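Local structure of gamma-glutamyltranspeptidase (Ggt) (Helicobacter pylori 26695, 5BPK) at the interface of chains B and A. The protein catalyses, as an N-terminal-nucleophile hydrolase processed into two chains, cleavage of gamma-glutamyl amide bonds such as that of glutathione and transfer of the gamma-glutamyl group. Residues are numbered along the deposited sequence; one frame, centred on the assembly and turned at random. Chains: chain A, Gamma-glutamyltranspeptidase (Ggt); chain B, Gamma-glutamyltranspeptidase (Ggt).

Contact 1: the interface of chains B and A. Residues chain B 103-104, 282; chain A 43, 70-72.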
loop_
_atom_site.group_PDB
_atom_site.type_symbol
_atom_site.label_atom_id
_atom_site.label_comp_id
_atom_site.label_asym_id
_atom_site.label_seq_id
_atom_site.Cartn_x
_atom_site.Cartn_y
_atom_site.Cartn_z
ATOM N N ARG B 103 7.542 -3.559 -7.144
ATOM C CA ARG B 103 6.758 -4.714 -6.716
ATOM C C ARG B 103 7.578 -5.996 -6.830
ATOM O O ARG B 103 8.379 -6.158 -7.753
ATOM C CB ARG B 103 5.510 -4.812 -7.589
ATOM C CG ARG B 103 4.541 -5.939 -7.272
ATOM C CD ARG B 103 3.852 -5.775 -5.928
ATOM N NE ARG B 103 2.619 -6.564 -5.872
ATOM C CZ ARG B 103 1.820 -6.656 -4.812
ATOM N NH1 ARG B 103 2.122 -6.054 -3.680
ATOM N NH2 ARG B 103 0.711 -7.376 -4.876
ATOM N N GLU B 104 7.351 -6.940 -5.917
ATOM C CA GLU B 104 8.033 -8.229 -6.000
ATOM C C GLU B 104 7.662 -8.972 -7.277
ATOM O O GLU B 104 6.567 -8.792 -7.827
ATOM C CB GLU B 104 7.735 -9.122 -4.805
ATOM C CG GLU B 104 8.075 -8.519 -3.449
ATOM C CD GLU B 104 6.869 -7.886 -2.778
ATOM O OE1 GLU B 104 6.182 -7.060 -3.434
ATOM O OE2 GLU B 104 6.629 -8.219 -1.595
ATOM N N PRO B 282 1.447 -2.937 -12.210
ATOM C CA PRO B 282 0.740 -4.070 -11.624
ATOM C C PRO B 282 -0.119 -3.799 -10.388
ATOM O O PRO B 282 -0.559 -4.750 -9.750
ATOM C CB PRO B 282 1.879 -5.029 -11.287
ATOM C CG PRO B 282 2.973 -4.126 -10.910
ATOM C CD PRO B 282 2.869 -2.960 -11.844
ATOM N N ASP A 43 -1.026 -12.521 -3.264
ATOM C CA ASP A 43 -1.737 -11.533 -4.068
ATOM C C ASP A 43 -1.993 -12.005 -5.497
ATOM O O ASP A 43 -2.752 -11.363 -6.214
ATOM C CB ASP A 43 -1.013 -10.192 -4.066
ATOM C CG ASP A 43 -1.301 -9.363 -2.823
ATOM O OD1 ASP A 43 -2.120 -9.767 -1.969
ATOM O OD2 ASP A 43 -0.687 -8.288 -2.708
ATOM N N PRO A 70 2.669 -9.855 -8.815
ATOM C CA PRO A 70 1.294 -10.109 -8.390
ATOM C C PRO A 70 0.482 -8.826 -8.310
ATOM O O PRO A 70 1.005 -7.792 -7.880
ATOM C CB PRO A 70 1.457 -10.721 -6.996
ATOM C CG PRO A 70 2.802 -10.279 -6.536
ATOM C CD PRO A 70 3.643 -10.200 -7.762
ATOM N N LEU A 71 -0.786 -8.901 -8.714
ATOM C CA LEU A 71 -1.660 -7.742 -8.689
ATOM C C LEU A 71 -1.760 -7.149 -7.286
ATOM O O LEU A 71 -1.958 -7.871 -6.319
ATOM C CB LEU A 71 -3.058 -8.107 -9.178
ATOM C CG LEU A 71 -4.047 -6.951 -9.325
ATOM C CD1 LEU A 71 -3.632 -6.043 -10.462
ATOM C CD2 LEU A 71 -5.464 -7.474 -9.518
ATOM N N SER A 72 -1.651 -5.825 -7.214
ATOM C CA SER A 72 -1.802 -5.079 -5.965
ATOM C C SER A 72 -3.085 -4.236 -5.973
ATOM O O SER A 72 -3.684 -3.991 -7.023
ATOM C CB SER A 72 -0.603 -4.144 -5.785
ATOM O OG SER A 72 -0.612 -3.504 -4.508
#
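B:Pro282, which follows a cis peptide bond, presents its carbonyl oxygen O to the backbone N of A:Ser72, a 3.0 Å hydrogen bond between two loops. The rest of the join is built round B:Arg103. Its CG stands anti to the backbone N (chi1 -178°), and a bend at chi2 then brings the guanidinium to the A:Pro70 carbonyl and the A:Asp43 carboxylate. NE and NH2 grip the carbonyl oxygen of A:Pro70 side-on: NE to O is 2.9 Å, and NH2 to the same O is 3.0 Å. Both nitrogens reach that oxygen from one face of its carbonyl plane, NE moderately tilted and NH2 well above it. NH2 also makes a salt bridge of 2.7 Å to OD2 of A:Asp43, which receives it on the anti lone pair; the guanidinium and carboxylate planes lie 26° apart. Two chain A oxygens therefore fix the rotation of the guanidinium. A:Asp43 and A:Ser72 both line the pocket occupied by the dihydro-1,2-oxazole amino acid 4UD, related to the inhibitor acivicin, so B:Arg103 is likely to shape this pocket from chain B; its family counterpart binds the substrate's alpha-carboxylate. Over the centre of the guanidinium, CB of A:Ser72 sits 3.6 Å from CZ of B:Arg103.

Contact 2: the interface of chains B and A. Residues chain B 131, 192, 196, 243; chain A 29-31.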
loop_
_atom_site.group_PDB
_atom_site.type_symbol
_atom_site.label_atom_id
_atom_site.label_comp_id
_atom_site.label_asym_id
_atom_site.label_seq_id
_atom_site.Cartn_x
_atom_site.Cartn_y
_atom_site.Cartn_z
ATOM N N TYR B 131 8.696 -19.763 3.251
ATOM C CA TYR B 131 9.644 -19.316 2.234
ATOM C C TYR B 131 9.106 -19.343 0.795
ATOM O O TYR B 131 9.524 -18.529 -0.037
ATOM C CB TYR B 131 10.939 -20.132 2.327
ATOM C CG TYR B 131 11.774 -19.866 3.575
ATOM C CD1 TYR B 131 11.370 -20.324 4.835
ATOM C CD2 TYR B 131 12.965 -19.158 3.491
ATOM C CE1 TYR B 131 12.146 -20.089 5.973
ATOM C CE2 TYR B 131 13.743 -18.906 4.616
ATOM C CZ TYR B 131 13.326 -19.368 5.860
ATOM O OH TYR B 131 14.098 -19.134 6.976
ATOM N N SER B 192 14.916 -19.120 11.860
ATOM C CA SER B 192 15.425 -17.767 11.646
ATOM C C SER B 192 14.659 -16.722 12.467
ATOM O O SER B 192 15.268 -15.949 13.207
ATOM C CB SER B 192 15.361 -17.426 10.164
ATOM O OG SER B 192 14.021 -17.520 9.717
ATOM N N TYR B 196 15.262 -13.745 15.878
ATOM C CA TYR B 196 15.109 -12.294 15.758
ATOM C C TYR B 196 13.925 -11.705 16.516
ATOM O O TYR B 196 13.956 -10.530 16.880
ATOM C CB TYR B 196 14.974 -11.903 14.291
ATOM C CG TYR B 196 16.157 -12.270 13.427
ATOM C CD1 TYR B 196 17.458 -11.931 13.809
ATOM C CD2 TYR B 196 15.971 -12.919 12.200
ATOM C CE1 TYR B 196 18.541 -12.248 13.008
ATOM C CE2 TYR B 196 17.046 -13.245 11.395
ATOM C CZ TYR B 196 18.333 -12.886 11.804
ATOM O OH TYR B 196 19.390 -13.184 11.009
ATOM N N ASP B 243 19.208 -19.979 2.659
ATOM C CA ASP B 243 18.057 -20.166 3.537
ATOM C C ASP B 243 16.842 -20.668 2.743
ATOM O O ASP B 243 16.066 -21.492 3.236
ATOM C CB ASP B 243 17.743 -18.868 4.317
ATOM C CG ASP B 243 17.205 -19.137 5.714
ATOM O OD1 ASP B 243 17.443 -20.259 6.250
ATOM O OD2 ASP B 243 16.558 -18.227 6.286
ATOM N N SER A 29 12.136 -15.223 8.383
ATOM C CA SER A 29 13.238 -14.309 8.175
ATOM C C SER A 29 14.352 -15.003 7.397
ATOM O O SER A 29 14.451 -16.234 7.399
ATOM C CB SER A 29 13.791 -13.844 9.523
ATOM O OG SER A 29 12.797 -13.238 10.323
ATOM N N ILE A 30 15.203 -14.215 6.750
ATOM C CA ILE A 30 16.423 -14.752 6.144
ATOM C C ILE A 30 17.527 -14.833 7.207
ATOM O O ILE A 30 18.006 -13.818 7.717
ATOM C CB ILE A 30 16.868 -13.945 4.907
ATOM C CG1 ILE A 30 15.830 -14.089 3.782
ATOM C CG2 ILE A 30 18.260 -14.405 4.417
ATOM C CD1 ILE A 30 15.663 -15.494 3.227
ATOM N N ASP A 31 17.888 -16.067 7.568
ATOM C CA ASP A 31 18.871 -16.299 8.629
ATOM C C ASP A 31 20.207 -15.666 8.262
ATOM O O ASP A 31 20.761 -15.913 7.183
ATOM C CB ASP A 31 19.028 -17.797 8.912
ATOM C CG ASP A 31 19.525 -18.088 10.330
ATOM O OD1 ASP A 31 19.925 -17.159 11.043
ATOM O OD2 ASP A 31 19.502 -19.264 10.731
#
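B:Ser192 and B:Asp243 take hold of the A:Ser29 to A:Asp31 loop by its backbone. The hydroxyl OG of B:Ser192 donates to the carbonyl O of A:Ser29 over 2.7 Å, coming from above the carbonyl plane; its chi1 of 59° swings OG between the backbone N and the carbonyl carbon. Two residues on, the amide N of A:Asp31 donates to OD2 of B:Asp243 in an almost straight bond of 2.8 Å, 174° at the hydrogen. Alongside, B:Tyr196 turns the edge of its ring to A:Ser29, CD2 to CB being 3.6 Å. Behind these contacts, B:Tyr131 ties the chain B groups together: its phenol OH donates to OD2 of B:Asp243 at 2.7 Å. That OH and the A:Asp31 amide meet OD2 from opposite faces of the carboxylate plane, which should pin the acid between the chains. OG of B:Ser192 also bonds OH of B:Tyr131 at 3.2 Å, but one serine hydrogen cannot serve both this and A:Ser29 O fully. The serine and aspartate ride on helices 191-196 and 234-246. OH of B:Tyr131 also stands 3.0 Å from O of A:Ser29, its hydrogen engaged by OD2; OD2 of B:Asp243 is 3.1 Å from that O, an acceptor pair neighbouring donors may offset.

Contact 3: the interface of chains B and A. Residues chain B 41-43; chain A 2-3, 163, 165.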
loop_
_atom_site.group_PDB
_atom_site.type_symbol
_atom_site.label_atom_id
_atom_site.label_comp_id
_atom_site.label_asym_id
_atom_site.label_seq_id
_atom_site.Cartn_x
_atom_site.Cartn_y
_atom_site.Cartn_z
ATOM N N LEU B 41 5.534 12.403 6.368
ATOM C CA LEU B 41 4.638 11.727 7.308
ATOM C C LEU B 41 4.557 10.228 7.067
ATOM O O LEU B 41 4.298 9.783 5.945
ATOM C CB LEU B 41 3.230 12.318 7.212
ATOM C CG LEU B 41 3.027 13.796 7.540
ATOM C CD1 LEU B 41 1.568 14.160 7.315
ATOM C CD2 LEU B 41 3.448 14.075 8.964
ATOM N N SER B 42 4.775 9.475 8.136
ATOM C CA SER B 42 4.691 8.023 8.132
ATOM C C SER B 42 3.916 7.563 9.364
ATOM O O SER B 42 3.559 8.369 10.223
ATOM C CB SER B 42 6.095 7.411 8.146
ATOM O OG SER B 42 6.625 7.342 9.467
ATOM N N SER B 43 3.691 6.255 9.455
ATOM C CA SER B 43 2.990 5.658 10.583
ATOM C C SER B 43 3.863 5.420 11.819
ATOM O O SER B 43 3.368 4.888 12.809
ATOM C CB SER B 43 2.349 4.333 10.148
ATOM O OG SER B 43 1.268 4.575 9.260
ATOM N N THR A 2 2.204 -0.308 4.719
ATOM C CA THR A 2 2.286 1.012 5.327
ATOM C C THR A 2 2.471 2.050 4.219
ATOM O O THR A 2 3.058 1.761 3.182
ATOM C CB THR A 2 3.422 1.069 6.385
ATOM O OG1 THR A 2 3.234 2.193 7.252
ATOM C CG2 THR A 2 4.810 1.121 5.747
ATOM N N HIS A 3 1.878 3.227 4.417
ATOM C CA HIS A 3 1.964 4.312 3.453
ATOM C C HIS A 3 2.673 5.514 4.067
ATOM O O HIS A 3 2.418 5.868 5.219
ATOM C CB HIS A 3 0.578 4.773 2.971
ATOM C CG HIS A 3 0.677 5.855 1.954
ATOM N ND1 HIS A 3 0.993 5.585 0.645
ATOM C CD2 HIS A 3 0.659 7.204 2.070
ATOM C CE1 HIS A 3 1.138 6.722 -0.009
ATOM N NE2 HIS A 3 0.931 7.719 0.832
ATOM N N ASP A 163 -4.914 3.270 7.220
ATOM C CA ASP A 163 -3.984 4.069 8.018
ATOM C C ASP A 163 -3.349 5.093 7.078
ATOM O O ASP A 163 -2.273 4.896 6.528
ATOM C CB ASP A 163 -2.943 3.181 8.703
ATOM C CG ASP A 163 -1.942 3.975 9.530
ATOM O OD1 ASP A 163 -2.162 5.185 9.745
ATOM O OD2 ASP A 163 -0.927 3.390 9.943
ATOM N N ASN A 165 -1.651 8.441 5.806
ATOM C CA ASN A 165 -0.770 9.551 6.072
ATOM C C ASN A 165 -0.859 10.444 4.850
ATOM O O ASN A 165 -0.540 10.013 3.739
ATOM C CB ASN A 165 0.641 9.047 6.344
ATOM C CG ASN A 165 0.696 8.217 7.593
ATOM O OD1 ASN A 165 0.347 8.704 8.673
ATOM N ND2 ASN A 165 1.092 6.950 7.463
HETATM O O HOH W 1 0.264 3.662 6.761
HETATM O O HOH W 2 4.088 4.780 7.110
#
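B:Ser43 plugs its hydroxyl between A:Asp163 and A:Asn165, next to the N-terminal strand 2-8 of this Ntn-hydrolase, whose nucleophile is A:Thr1. The close-fitting part is the serine OG. Placed anti to its own carbonyl carbon (chi1 -70°), it donates to the carboxylate OD2 of A:Asp163 at 2.6 Å, from above the carboxylate plane, and accepts a hydrogen bond from the side-chain amide ND2 of A:Asn165 at 3.0 Å, in the plane of that amide. ND2 also donates to the backbone O of A:His3 over 2.8 Å. With both bonds lying near the amide plane, the A:Asn165 side chain is held against rotation and links strand 2-8 to chain B. The amide carbon CG of A:Asn165 lies against the backbone of B:Ser42, 4.0 Å from its CA. Towards A:Thr2 the fit is looser, and water fills in: OG1 of A:Thr2 stays 3.7 Å from OG of B:Ser43. Water 1 joins that serine hydroxyl to the backbone N of A:His3 and the backbone O of A:Asp163. Water 2 sits between the backbone N of B:Ser43 and the O of A:His3, and lies 2.7 Å from the hydroxyl OG1 of A:Thr2.

The three contacts are spread widely over one chain B to chain A interface and share no residue. Between the centres of their C-alpha atoms, contact 1 lies about 22 Å from contact 2 and about 20 Å from contact 3, while contacts 2 and 3 are about 27 Å apart. Contact 1 borders the 4UD pocket and contact 3 holds the strand that follows the nucleophile, so both probably bear on the active site; contact 2 clasps a peripheral chain A loop against chain B helices. Such separated joins would keep the two chains of the processed enzyme in register.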